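PDB 2G29: nitrate transport protein nrtA, which binds nitrate as the solute-binding protein of the NrtABCD ABC transporter, which takes up nitrate and probably also nitrite. Local coordinates for residues 155-160 against 187-192; 168-173 against 207-212; 58-63 against 260-265. One frame throughout, in Å; residues are numbered along the deposited sequence.

Following the chain from its N terminus, residues 58-63 come first, but their partner arrives nearly two hundred residues later. Residues 155-160 and 168-173 follow as a strand and the helix after it; 187-192 then closes contact 1, and 207-212 closes contact 2, so these two loops cross. They meet in one sheet, where strand 157-160 lies between 187-190 and 207-211, and their centres are about 10 Å apart. Residues 260-265 finally close contact 3, inside whose long loop both others nest. Contact 3 joins helices 56-59 and 253-271 on the opposite side of the chain's centre, its own centre about 38 Å from that of contact 1.

Contact 1. Residues 155-160 against 187-192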
ATOM      1  N   ASP A 155      -2.143  17.308 -22.783  1.00 20.73           N
ATOM      2  CA  ASP A 155      -2.079  17.186 -21.318  1.00 20.62           C
ATOM      3  C   ASP A 155      -2.452  15.801 -20.814  1.00 18.49           C
ATOM      4  O   ASP A 155      -3.469  15.610 -20.121  1.00 18.81           O
ATOM      5  CB  ASP A 155      -2.955  18.262 -20.691  1.00 23.61           C
ATOM      6  CG  ASP A 155      -2.503  19.639 -21.091  1.00 27.29           C
ATOM      7  OD1 ASP A 155      -1.299  19.916 -20.934  1.00 30.83           O
ATOM      8  OD2 ASP A 155      -3.326  20.437 -21.586  1.00 31.29           O
ATOM      9  N   PRO A 156      -1.612  14.813 -21.142  1.00 17.14           N
ATOM     10  CA  PRO A 156      -1.853  13.432 -20.719  1.00 15.55           C
ATOM     11  C   PRO A 156      -1.809  13.313 -19.207  1.00 14.98           C
ATOM     12  O   PRO A 156      -0.925  13.867 -18.542  1.00 15.63           O
ATOM     13  CB  PRO A 156      -0.737  12.630 -21.400  1.00 15.05           C
ATOM     14  CG  PRO A 156       0.357  13.635 -21.652  1.00 15.49           C
ATOM     15  CD  PRO A 156      -0.372  14.929 -21.939  1.00 16.45           C
ATOM     16  N   LYS A 157      -2.765  12.573 -18.670  1.00 14.87           N
ATOM     17  CA  LYS A 157      -2.819  12.376 -17.230  1.00 13.62           C
ATOM     18  C   LYS A 157      -2.490  10.936 -16.877  1.00 11.68           C
ATOM     19  O   LYS A 157      -2.759  10.005 -17.639  1.00 12.90           O
ATOM     20  CB  LYS A 157      -4.236  12.658 -16.704  1.00 15.01           C
ATOM     21  CG  LYS A 157      -4.850  14.026 -17.046  1.00 17.26           C
ATOM     22  CD  LYS A 157      -3.990  15.159 -16.532  1.00 19.66           C
ATOM     23  CE  LYS A 157      -4.669  16.516 -16.703  1.00 22.87           C
ATOM     24  NZ  LYS A 157      -3.817  17.641 -16.172  1.00 27.80           N
ATOM     25  N   VAL A 158      -1.881  10.750 -15.715  1.00 12.39           N
ATOM     26  CA  VAL A 158      -1.671   9.390 -15.230  1.00 12.07           C
ATOM     27  C   VAL A 158      -2.322   9.398 -13.835  1.00 11.02           C
ATOM     28  O   VAL A 158      -2.165  10.361 -13.055  1.00 11.53           O
ATOM     29  CB  VAL A 158      -0.198   8.984 -15.152  1.00 14.98           C
ATOM     30  CG1 VAL A 158       0.455   9.145 -16.532  1.00 14.90           C
ATOM     31  CG2 VAL A 158       0.510   9.788 -14.138  1.00 16.67           C
ATOM     32  N   ALA A 159      -3.078   8.355 -13.516  1.00 11.39           N
ATOM     33  CA  ALA A 159      -3.771   8.353 -12.226  1.00 10.37           C
ATOM     34  C   ALA A 159      -3.078   7.547 -11.149  1.00 10.36           C
ATOM     35  O   ALA A 159      -2.532   6.465 -11.403  1.00 10.52           O
ATOM     36  CB  ALA A 159      -5.198   7.818 -12.384  1.00 11.51           C
ATOM     37  N   MET A 160      -3.109   8.102  -9.941  1.00  9.98           N
ATOM     38  CA  MET A 160      -2.563   7.453  -8.762  1.00  9.20           C
ATOM     39  C   MET A 160      -3.607   7.641  -7.669  1.00 10.09           C
ATOM     40  O   MET A 160      -4.681   8.212  -7.899  1.00 10.64           O
ATOM     41  CB  MET A 160      -1.168   7.954  -8.411  1.00 10.53           C
ATOM     42  CG  MET A 160      -0.946   9.453  -8.445  1.00 10.26           C
ATOM     43  SD  MET A 160      -1.764  10.276  -7.046  1.00 11.02           S
ATOM     44  CE  MET A 160      -1.302  12.034  -7.359  1.00 12.77           C
ATOM     45  N   SER A 187       0.855  14.752 -16.284  1.00 15.39           N
ATOM     46  CA  SER A 187       0.432  15.301 -14.990  1.00 16.60           C
ATOM     47  C   SER A 187      -0.206  14.148 -14.226  1.00 15.09           C
ATOM     48  O   SER A 187      -0.825  13.272 -14.839  1.00 15.60           O
ATOM     49  CB  SER A 187      -0.635  16.392 -15.159  1.00 18.50           C
ATOM     50  OG  SER A 187      -0.169  17.463 -15.961  1.00 24.01           O
ATOM     51  N   THR A 188      -0.031  14.137 -12.902  1.00 15.42           N
ATOM     52  CA  THR A 188      -0.661  13.109 -12.094  1.00 14.41           C
ATOM     53  C   THR A 188      -2.016  13.613 -11.633  1.00 14.38           C
ATOM     54  O   THR A 188      -2.224  14.822 -11.438  1.00 14.68           O
ATOM     55  CB  THR A 188       0.192  12.714 -10.844  1.00 12.93           C
ATOM     56  OG1 THR A 188       0.556  13.881 -10.112  1.00 14.10           O
ATOM     57  CG2 THR A 188       1.429  11.921 -11.247  1.00 14.85           C
ATOM     58  N   ILE A 189      -2.974  12.694 -11.522  1.00 10.82           N
ATOM     59  CA  ILE A 189      -4.303  13.023 -11.002  1.00 11.71           C
ATOM     60  C   ILE A 189      -4.631  11.953  -9.967  1.00 11.76           C
ATOM     61  O   ILE A 189      -4.081  10.850 -10.022  1.00 12.03           O
ATOM     62  CB  ILE A 189      -5.426  13.036 -12.077  1.00 12.00           C
ATOM     63  CG1 ILE A 189      -5.578  11.682 -12.787  1.00 12.83           C
ATOM     64  CG2 ILE A 189      -5.128  14.141 -13.106  1.00 12.91           C
ATOM     65  CD1 ILE A 189      -6.867  11.617 -13.662  1.00 13.83           C
ATOM     66  N   VAL A 190      -5.511  12.282  -9.024  1.00 11.51           N
ATOM     67  CA  VAL A 190      -5.929  11.315  -8.004  1.00 11.85           C
ATOM     68  C   VAL A 190      -7.280  10.714  -8.364  1.00 12.74           C
ATOM     69  O   VAL A 190      -8.211  11.457  -8.671  1.00 13.59           O
ATOM     70  CB  VAL A 190      -6.100  12.004  -6.647  1.00 10.96           C
ATOM     71  CG1 VAL A 190      -6.630  11.004  -5.613  1.00 14.01           C
ATOM     72  CG2 VAL A 190      -4.777  12.586  -6.181  1.00 12.33           C
ATOM     73  N   VAL A 191      -7.377   9.378  -8.310  1.00 10.26           N
ATOM     74  CA  VAL A 191      -8.643   8.678  -8.537  1.00 10.72           C
ATOM     75  C   VAL A 191      -8.768   7.638  -7.394  1.00 10.73           C
ATOM     76  O   VAL A 191      -7.814   6.900  -7.115  1.00 11.09           O
ATOM     77  CB  VAL A 191      -8.668   7.907  -9.915  1.00  9.62           C
ATOM     78  CG1 VAL A 191      -9.963   7.125 -10.052  1.00 10.76           C
ATOM     79  CG2 VAL A 191      -8.538   8.904 -11.086  1.00 12.69           C
ATOM     80  N   PRO A 192      -9.923   7.575  -6.707  1.00  9.96           N
ATOM     81  CA  PRO A 192     -10.068   6.568  -5.630  1.00  9.44           C
ATOM     82  C   PRO A 192      -9.827   5.164  -6.222  1.00  9.91           C
ATOM     83  O   PRO A 192     -10.262   4.870  -7.337  1.00 10.49           O
ATOM     84  CB  PRO A 192     -11.524   6.743  -5.176  1.00  9.65           C
ATOM     85  CG  PRO A 192     -11.813   8.211  -5.473  1.00 11.04           C
ATOM     86  CD  PRO A 192     -11.120   8.437  -6.812  1.00 10.65           C
TER
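Ile189 O is gripped twice from strand 157-160: Met160 N donates to it at 2.9 Å, nearly along the C=O axis with 166° at the hydrogen, and the CA-H of Ala159 adds a second, weaker touch. The two strands are the parallel pair of a beta-alpha-beta crossover, 157-160 running through helix 166-177 into 187-190, an edge strand of a mixed sheet of the periplasmic binding protein fold. The ladder is that of parallel strands: Val158 uses its N on Ser187 O and its O on Ile189 N, and Met160 repeats the pattern, its O taking Val191 N at 3.0 Å. Ala159 turns its own N and O the other way, to Ser207 and Cys209 of strand 207-211.

On one face Lys157, bent at chi2, lays its chain across Ile189 at about a right angle, CD 3.8 Å from Ile189 CG2. Its NZ comes within 3.6 Å of Ser187 CB. Farther along, Ala159 CB lies 3.7 Å from Val191 CG2 and also packs on Ile189; Met196 of helix 196-201 touches both Ala159 and Val191.

The other face carries Val158, Thr188, Met160 and Val190. Val158 and Thr188 meet methyl to methyl through their CG2 atoms, while Ile171 and Leu175 of the crossover helix touch Val158. Thr188 OG1 is hydrogen-bonded to Arg172 of that same helix. Met160, with CG in the crowded position between N and the carbonyl carbon (chi1 45°), lies close to the nitrate-binding His167. The bend at chi2 (72°) turns the thioether end back over Thr188 and Val190, and Met160 CE settles 3.7 Å from Val190 CG2 and 3.8 Å from Thr188 OG1.

Contact 2. Residues 168-173 against 207-212; sequences DMWIRY and SFCVGE. With NO3 (nitrate ion), chain B.
Ile171 makes the tight part of this contact, in which residues 168-173 of helix 166-177 run at 142° to strand 207-211, with no hydrogen bond between the two segments. CB of Ile171 sits 3.8 Å from Cys209 CB. With CG1 anti to the backbone N (chi1 -154°), the side chain reaches along the strand, and Ile171 CD1 lies 3.7 Å from both Ser207 OG and Phe208 C. That hydroxyl is bonded to Gln129 O of strand 126-130.

Looser is the Trp170 end. Cys209 SG, also anti to its backbone N, approaches the indole in plane at its edge, 4.0 Å from Trp170 CD1 and 5.1 Å from the centroid of the five-membered ring, a sulfur-aromatic contact. Trp170 NE1 is held by Glu239, and His237 meets the ring edge-to-face.

Farther along, the strand leaves the helix and borders the nitrate site. Gly211 N donates to nitrate O2 at 3.1 Å with 168° at the hydrogen, and weakly to O1, while Val210 CG2 presses to 3.0 Å from O2. Trp73 and Lys240 also hydrogen-bond the ion.

Strand 207-211 lies between the parallel 157-160 and the antiparallel 126-130; Phe208 points away from the helix, and its side chain touches Ala159 and Gln129, while helix 332-344 touches Met169 and Tyr173 on the helix side.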
ATOM      1  N   ASP A 168       1.493   6.773  -6.204  1.00  9.94           N
ATOM      2  CA  ASP A 168       2.049   7.989  -6.801  1.00 10.47           C
ATOM      3  C   ASP A 168       3.576   7.754  -6.925  1.00 10.25           C
ATOM      4  O   ASP A 168       4.178   8.002  -7.982  1.00 10.21           O
ATOM      5  CB  ASP A 168       1.713   9.169  -5.870  1.00 10.26           C
ATOM      6  CG  ASP A 168       2.059  10.530  -6.462  1.00 10.63           C
ATOM      7  OD1 ASP A 168       2.120  10.667  -7.704  1.00 11.11           O
ATOM      8  OD2 ASP A 168       2.216  11.483  -5.659  1.00 11.06           O
ATOM      9  N   MET A 169       4.217   7.248  -5.868  1.00 10.00           N
ATOM     10  CA  MET A 169       5.662   6.980  -5.945  1.00  8.99           C
ATOM     11  C   MET A 169       5.996   5.905  -6.987  1.00  9.77           C
ATOM     12  O   MET A 169       6.937   6.050  -7.757  1.00 10.93           O
ATOM     13  CB  MET A 169       6.210   6.532  -4.590  1.00  9.21           C
ATOM     14  CG  MET A 169       6.058   7.523  -3.441  1.00 11.13           C
ATOM     15  SD  MET A 169       6.678   9.204  -3.736  1.00 11.46           S
ATOM     16  CE  MET A 169       5.162  10.027  -4.289  1.00 12.19           C
ATOM     17  N   TRP A 170       5.187   4.850  -7.068  1.00  9.74           N
ATOM     18  CA  TRP A 170       5.519   3.781  -8.027  1.00 10.51           C
ATOM     19  C   TRP A 170       5.383   4.243  -9.471  1.00 11.15           C
ATOM     20  O   TRP A 170       6.284   4.024 -10.288  1.00 10.72           O
ATOM     21  CB  TRP A 170       4.629   2.556  -7.876  1.00 10.29           C
ATOM     22  CG  TRP A 170       4.497   1.978  -6.509  1.00  8.20           C
ATOM     23  CD1 TRP A 170       3.348   1.464  -5.982  1.00  9.19           C
ATOM     24  CD2 TRP A 170       5.488   1.911  -5.475  1.00  9.64           C
ATOM     25  NE1 TRP A 170       3.558   1.090  -4.671  1.00  9.61           N
ATOM     26  CE2 TRP A 170       4.860   1.365  -4.335  1.00  9.20           C
ATOM     27  CE3 TRP A 170       6.850   2.272  -5.387  1.00  9.54           C
ATOM     28  CZ2 TRP A 170       5.530   1.162  -3.121  1.00 10.65           C
ATOM     29  CZ3 TRP A 170       7.524   2.078  -4.195  1.00 10.90           C
ATOM     30  CH2 TRP A 170       6.864   1.526  -3.064  1.00 12.00           C
ATOM     31  N   ILE A 171       4.268   4.877  -9.804  1.00  9.99           N
ATOM     32  CA  ILE A 171       4.105   5.304 -11.185  1.00  9.12           C
ATOM     33  C   ILE A 171       5.086   6.412 -11.584  1.00 10.17           C
ATOM     34  O   ILE A 171       5.579   6.403 -12.704  1.00 11.29           O
ATOM     35  CB  ILE A 171       2.594   5.637 -11.487  1.00 10.15           C
ATOM     36  CG1 ILE A 171       2.329   5.436 -12.979  1.00 10.81           C
ATOM     37  CG2 ILE A 171       2.228   7.043 -11.047  1.00 11.95           C
ATOM     38  CD1 ILE A 171       0.843   5.429 -13.321  1.00 12.38           C
ATOM     39  N   ARG A 172       5.384   7.339 -10.679  1.00  9.88           N
ATOM     40  CA  ARG A 172       6.371   8.381 -10.972  1.00 10.45           C
ATOM     41  C   ARG A 172       7.752   7.756 -11.130  1.00 11.55           C
ATOM     42  O   ARG A 172       8.541   8.192 -11.977  1.00 11.73           O
ATOM     43  CB  ARG A 172       6.443   9.410  -9.857  1.00 11.00           C
ATOM     44  CG  ARG A 172       5.253  10.338  -9.810  1.00 12.52           C
ATOM     45  CD  ARG A 172       5.338  11.267  -8.618  1.00 10.95           C
ATOM     46  NE  ARG A 172       4.238  12.234  -8.678  1.00 11.71           N
ATOM     47  CZ  ARG A 172       4.397  13.551  -8.843  1.00 12.50           C
ATOM     48  NH1 ARG A 172       5.618  14.093  -8.941  1.00 16.14           N
ATOM     49  NH2 ARG A 172       3.320  14.314  -9.001  1.00 13.54           N
ATOM     50  N   TYR A 173       8.082   6.742 -10.330  1.00  9.89           N
ATOM     51  CA  TYR A 173       9.405   6.112 -10.439  1.00 10.37           C
ATOM     52  C   TYR A 173       9.572   5.434 -11.799  1.00 10.87           C
ATOM     53  O   TYR A 173      10.613   5.556 -12.464  1.00 11.22           O
ATOM     54  CB  TYR A 173       9.584   5.085  -9.290  1.00 11.11           C
ATOM     55  CG  TYR A 173      10.984   4.565  -9.144  1.00 10.99           C
ATOM     56  CD1 TYR A 173      11.850   5.120  -8.202  1.00 10.62           C
ATOM     57  CD2 TYR A 173      11.494   3.600 -10.034  1.00 12.19           C
ATOM     58  CE1 TYR A 173      13.194   4.735  -8.141  1.00 10.01           C
ATOM     59  CE2 TYR A 173      12.849   3.242  -9.995  1.00 10.95           C
ATOM     60  CZ  TYR A 173      13.687   3.804  -9.057  1.00  9.42           C
ATOM     61  OH  TYR A 173      15.060   3.547  -9.002  1.00 11.55           O
ATOM     62  N   SER A 207      -2.650   6.134 -18.140  1.00 12.58           N
ATOM     63  CA  SER A 207      -2.031   5.062 -17.349  1.00 11.82           C
ATOM     64  C   SER A 207      -2.458   5.261 -15.900  1.00 11.76           C
ATOM     65  O   SER A 207      -2.847   6.364 -15.519  1.00 11.70           O
ATOM     66  CB  SER A 207      -0.483   5.181 -17.457  1.00 12.28           C
ATOM     67  OG  SER A 207       0.196   4.156 -16.754  1.00 11.61           O
ATOM     68  N   PHE A 208      -2.354   4.203 -15.098  1.00 10.80           N
ATOM     69  CA  PHE A 208      -2.724   4.311 -13.697  1.00 10.35           C
ATOM     70  C   PHE A 208      -2.060   3.243 -12.846  1.00 10.04           C
ATOM     71  O   PHE A 208      -1.697   2.167 -13.340  1.00 10.85           O
ATOM     72  CB  PHE A 208      -4.260   4.293 -13.509  1.00 10.63           C
ATOM     73  CG  PHE A 208      -4.956   3.008 -13.942  1.00 10.37           C
ATOM     74  CD1 PHE A 208      -5.371   2.088 -12.977  1.00 10.47           C
ATOM     75  CD2 PHE A 208      -5.309   2.772 -15.290  1.00 11.55           C
ATOM     76  CE1 PHE A 208      -6.147   0.954 -13.354  1.00 11.35           C
ATOM     77  CE2 PHE A 208      -6.061   1.662 -15.645  1.00 12.53           C
ATOM     78  CZ  PHE A 208      -6.490   0.740 -14.666  1.00 13.40           C
ATOM     79  N   CYS A 209      -1.941   3.524 -11.559  1.00 10.18           N
ATOM     80  CA  CYS A 209      -1.338   2.595 -10.620  1.00 10.10           C
ATOM     81  C   CYS A 209      -2.296   2.433  -9.454  1.00 10.98           C
ATOM     82  O   CYS A 209      -2.735   3.443  -8.871  1.00 10.57           O
ATOM     83  CB  CYS A 209       0.009   3.141 -10.151  1.00 10.86           C
ATOM     84  SG  CYS A 209       0.899   2.013  -9.068  1.00 10.91           S
ATOM     85  N   VAL A 210      -2.597   1.170  -9.109  1.00 10.22           N
ATOM     86  CA  VAL A 210      -3.590   0.866  -8.061  1.00 11.05           C
ATOM     87  C   VAL A 210      -3.342  -0.576  -7.587  1.00  9.80           C
ATOM     88  O   VAL A 210      -2.742  -1.363  -8.294  1.00 10.30           O
ATOM     89  CB  VAL A 210      -5.027   0.992  -8.670  1.00 10.91           C
ATOM     90  CG1 VAL A 210      -5.227  -0.061  -9.782  1.00 11.42           C
ATOM     91  CG2 VAL A 210      -6.116   0.836  -7.614  1.00 11.70           C
ATOM     92  N   GLY A 211      -3.761  -0.908  -6.373  1.00  9.87           N
ATOM     93  CA  GLY A 211      -3.544  -2.280  -5.906  1.00  9.46           C
ATOM     94  C   GLY A 211      -4.611  -3.274  -6.348  1.00 10.23           C
ATOM     95  O   GLY A 211      -5.682  -2.909  -6.882  1.00 10.84           O
ATOM     96  N   GLU A 212      -4.280  -4.567  -6.183  1.00 10.33           N
ATOM     97  CA  GLU A 212      -5.243  -5.616  -6.522  1.00 10.57           C
ATOM     98  C   GLU A 212      -6.528  -5.333  -5.728  1.00  9.62           C
ATOM     99  O   GLU A 212      -6.485  -4.820  -4.598  1.00 10.09           O
ATOM    100  CB  GLU A 212      -4.692  -6.985  -6.141  1.00 10.13           C
ATOM    101  CG  GLU A 212      -3.415  -7.444  -6.872  1.00  8.82           C
ATOM    102  CD  GLU A 212      -3.545  -7.612  -8.398  1.00  9.48           C
ATOM    103  OE1 GLU A 212      -4.671  -7.508  -8.959  1.00 11.68           O
ATOM    104  OE2 GLU A 212      -2.499  -7.895  -9.022  1.00 11.00           O
TER
HETATM  105  N   NO3 B 700      -4.484   1.004  -3.776  1.00 13.58           N
HETATM  106  O1  NO3 B 700      -3.833  -0.170  -3.521  1.00 11.55           O
HETATM  107  O2  NO3 B 700      -5.104   1.444  -4.897  1.00 13.12           O
HETATM  108  O3  NO3 B 700      -4.488   2.018  -2.646  1.00 12.31           O

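Contact 3. Residues 58-63 against 260-265; sequences AKYGMP and LMAVME
Lys59, the last residue of helix 56-59, leaves the backbone with CG anti to N and runs fully extended to Glu265 of helix 253-271. Its NZ forms a salt bridge with Glu265 OE1 at 2.8 Å, on the syn lone pair of that oxygen. Tyr60 comes next, the first residue to leave helical geometry, and its ring lies between Lys59 and Met261. CG of Lys59 lies over one face, offset toward the rim. On the opposite face Met261 CB stands 4.0 Å from the centroid of the Tyr60 ring and only 9° off the normal, a CH-pi contact, while the bend at chi3 (-68°) swings Met261 CE to 3.7 Å from Tyr60 CD2. Met261 SD lies obliquely, 5.1 Å from the centroid of the Tyr60 ring, in a Met-aromatic contact. Ala262 CB packs 3.8 Å from Tyr60 CD1.

At the far end of the ring, Tyr60 OH gives a weak hydrogen bond of 3.0 Å to the same Glu265 OE1. One carboxylate oxygen thus takes both the ammonium and the hydroxyl, with ring and carboxylate planes 85° apart; the lysine charge would be expected to keep Glu265 ionised. Gly61, at positive phi, is the C-prime residue of a Schellman motif, its N bonded to Ala58 O and Met62 N to Tyr57 O. Met62 packs on Ala255, Ala258 and Leu259, an earlier part of helix 253-271. That helix is thus flanked by the end of helix 56-59 and by helix 364-373, whose Ala370 and Ala373 touch Met261, while Leu374 just beyond reaches Tyr60.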
ATOM      1  N   ALA A  58     -11.878 -10.973  18.252  1.00 19.46           N
ATOM      2  CA  ALA A  58     -12.599 -11.476  19.413  1.00 20.29           C
ATOM      3  C   ALA A  58     -11.697 -12.353  20.261  1.00 20.24           C
ATOM      4  O   ALA A  58     -11.774 -12.311  21.479  1.00 21.86           O
ATOM      5  CB  ALA A  58     -13.844 -12.247  18.952  1.00 20.91           C
ATOM      6  N   LYS A  59     -10.844 -13.134  19.610  1.00 21.05           N
ATOM      7  CA  LYS A  59      -9.901 -13.983  20.318  1.00 21.61           C
ATOM      8  C   LYS A  59      -9.043 -13.130  21.270  1.00 21.68           C
ATOM      9  O   LYS A  59      -8.671 -13.589  22.353  1.00 22.44           O
ATOM     10  CB  LYS A  59      -9.039 -14.750  19.311  1.00 22.51           C
ATOM     11  CG  LYS A  59      -7.970 -15.639  19.935  1.00 24.82           C
ATOM     12  CD  LYS A  59      -7.217 -16.434  18.894  1.00 26.99           C
ATOM     13  CE  LYS A  59      -6.055 -17.168  19.518  1.00 27.09           C
ATOM     14  NZ  LYS A  59      -5.300 -17.925  18.502  1.00 30.22           N
ATOM     15  N   TYR A  60      -8.734 -11.891  20.883  1.00 20.55           N
ATOM     16  CA  TYR A  60      -7.956 -11.003  21.747  1.00 20.36           C
ATOM     17  C   TYR A  60      -8.762  -9.964  22.547  1.00 20.78           C
ATOM     18  O   TYR A  60      -8.294  -8.856  22.790  1.00 20.69           O
ATOM     19  CB  TYR A  60      -6.822 -10.323  20.935  1.00 21.16           C
ATOM     20  CG  TYR A  60      -5.835 -11.346  20.436  1.00 21.03           C
ATOM     21  CD1 TYR A  60      -5.965 -11.911  19.172  1.00 21.30           C
ATOM     22  CD2 TYR A  60      -4.889 -11.908  21.310  1.00 21.39           C
ATOM     23  CE1 TYR A  60      -5.215 -13.015  18.795  1.00 22.11           C
ATOM     24  CE2 TYR A  60      -4.136 -13.011  20.931  1.00 20.65           C
ATOM     25  CZ  TYR A  60      -4.302 -13.571  19.681  1.00 22.67           C
ATOM     26  OH  TYR A  60      -3.593 -14.713  19.318  1.00 23.10           O
ATOM     27  N   GLY A  61      -9.988 -10.323  22.939  1.00 20.28           N
ATOM     28  CA  GLY A  61     -10.796  -9.464  23.782  1.00 20.74           C
ATOM     29  C   GLY A  61     -11.452  -8.221  23.226  1.00 21.73           C
ATOM     30  O   GLY A  61     -11.903  -7.354  23.983  1.00 22.29           O
ATOM     31  N   MET A  62     -11.540  -8.156  21.903  1.00 21.57           N
ATOM     32  CA  MET A  62     -12.138  -7.013  21.249  1.00 22.59           C
ATOM     33  C   MET A  62     -13.103  -7.530  20.212  1.00 22.08           C
ATOM     34  O   MET A  62     -12.865  -7.442  19.007  1.00 22.35           O
ATOM     35  CB  MET A  62     -11.030  -6.167  20.627  1.00 23.28           C
ATOM     36  CG  MET A  62     -10.172  -5.529  21.725  1.00 22.16           C
ATOM     37  SD  MET A  62      -8.948  -4.500  21.051  1.00 23.35           S
ATOM     38  CE  MET A  62      -9.926  -2.986  20.870  1.00 20.79           C
ATOM     39  N   PRO A  63     -14.218  -8.110  20.669  1.00 22.18           N
ATOM     40  CA  PRO A  63     -15.174  -8.624  19.695  1.00 22.18           C
ATOM     41  C   PRO A  63     -16.075  -7.559  19.073  1.00 22.64           C
ATOM     42  O   PRO A  63     -16.921  -7.911  18.258  1.00 23.80           O
ATOM     43  CB  PRO A  63     -15.975  -9.634  20.504  1.00 23.80           C
ATOM     44  CG  PRO A  63     -16.007  -9.015  21.836  1.00 22.24           C
ATOM     45  CD  PRO A  63     -14.592  -8.521  22.034  1.00 23.22           C
ATOM     46  N   LEU A 260      -3.136  -5.558  17.401  1.00 13.58           N
ATOM     47  CA  LEU A 260      -1.948  -5.935  16.661  1.00 13.43           C
ATOM     48  C   LEU A 260      -1.785  -7.438  16.601  1.00 13.73           C
ATOM     49  O   LEU A 260      -1.493  -7.974  15.567  1.00 13.99           O
ATOM     50  CB  LEU A 260      -0.699  -5.287  17.268  1.00 15.69           C
ATOM     51  CG  LEU A 260       0.255  -4.489  16.385  1.00 21.69           C
ATOM     52  CD1 LEU A 260       1.567  -4.334  17.138  1.00 16.46           C
ATOM     53  CD2 LEU A 260       0.452  -5.101  14.985  1.00 14.53           C
ATOM     54  N   MET A 261      -1.978  -8.119  17.733  1.00 13.62           N
ATOM     55  CA  MET A 261      -1.841  -9.571  17.720  1.00 14.73           C
ATOM     56  C   MET A 261      -2.927 -10.188  16.831  1.00 14.13           C
ATOM     57  O   MET A 261      -2.643 -11.139  16.105  1.00 14.72           O
ATOM     58  CB  MET A 261      -1.932 -10.131  19.142  1.00 15.51           C
ATOM     59  CG  MET A 261      -0.739  -9.685  20.001  1.00 15.12           C
ATOM     60  SD  MET A 261      -0.669 -10.490  21.655  1.00 17.84           S
ATOM     61  CE  MET A 261      -1.993  -9.812  22.321  1.00 17.48           C
ATOM     62  N   ALA A 262      -4.143  -9.656  16.874  1.00 15.02           N
ATOM     63  CA  ALA A 262      -5.210 -10.177  16.022  1.00 15.06           C
ATOM     64  C   ALA A 262      -4.845  -9.989  14.554  1.00 14.18           C
ATOM     65  O   ALA A 262      -5.032 -10.900  13.742  1.00 15.65           O
ATOM     66  CB  ALA A 262      -6.509  -9.475  16.318  1.00 14.87           C
ATOM     67  N   VAL A 263      -4.297  -8.818  14.218  1.00 15.37           N
ATOM     68  CA  VAL A 263      -3.901  -8.574  12.823  1.00 14.66           C
ATOM     69  C   VAL A 263      -2.747  -9.501  12.384  1.00 14.06           C
ATOM     70  O   VAL A 263      -2.722  -9.994  11.265  1.00 13.93           O
ATOM     71  CB  VAL A 263      -3.513  -7.081  12.630  1.00 14.97           C
ATOM     72  CG1 VAL A 263      -2.823  -6.856  11.268  1.00 15.16           C
ATOM     73  CG2 VAL A 263      -4.793  -6.212  12.678  1.00 14.85           C
ATOM     74  N   MET A 264      -1.780  -9.748  13.260  1.00 13.22           N
ATOM     75  CA  MET A 264      -0.682 -10.641  12.935  1.00 15.11           C
ATOM     76  C   MET A 264      -1.177 -12.070  12.667  1.00 15.02           C
ATOM     77  O   MET A 264      -0.713 -12.741  11.734  1.00 16.02           O
ATOM     78  CB  MET A 264       0.292 -10.705  14.098  1.00 17.94           C
ATOM     79  CG  MET A 264       1.128  -9.496  14.244  1.00 18.47           C
ATOM     80  SD  MET A 264       2.225  -9.674  15.676  1.00 22.91           S
ATOM     81  CE  MET A 264       3.008  -8.206  15.519  1.00 20.30           C
ATOM     82  N   GLU A 265      -2.090 -12.554  13.508  1.00 16.44           N
ATOM     83  CA  GLU A 265      -2.598 -13.905  13.272  1.00 16.91           C
ATOM     84  C   GLU A 265      -3.389 -13.919  11.968  1.00 16.07           C
ATOM     85  O   GLU A 265      -3.300 -14.869  11.222  1.00 15.95           O
ATOM     86  CB  GLU A 265      -3.487 -14.367  14.420  1.00 19.99           C
ATOM     87  CG  GLU A 265      -2.712 -14.693  15.698  1.00 24.41           C
ATOM     88  CD  GLU A 265      -3.241 -15.957  16.342  1.00 27.02           C
ATOM     89  OE1 GLU A 265      -4.421 -15.968  16.734  1.00 29.18           O
ATOM     90  OE2 GLU A 265      -2.479 -16.941  16.439  1.00 32.38           O
TER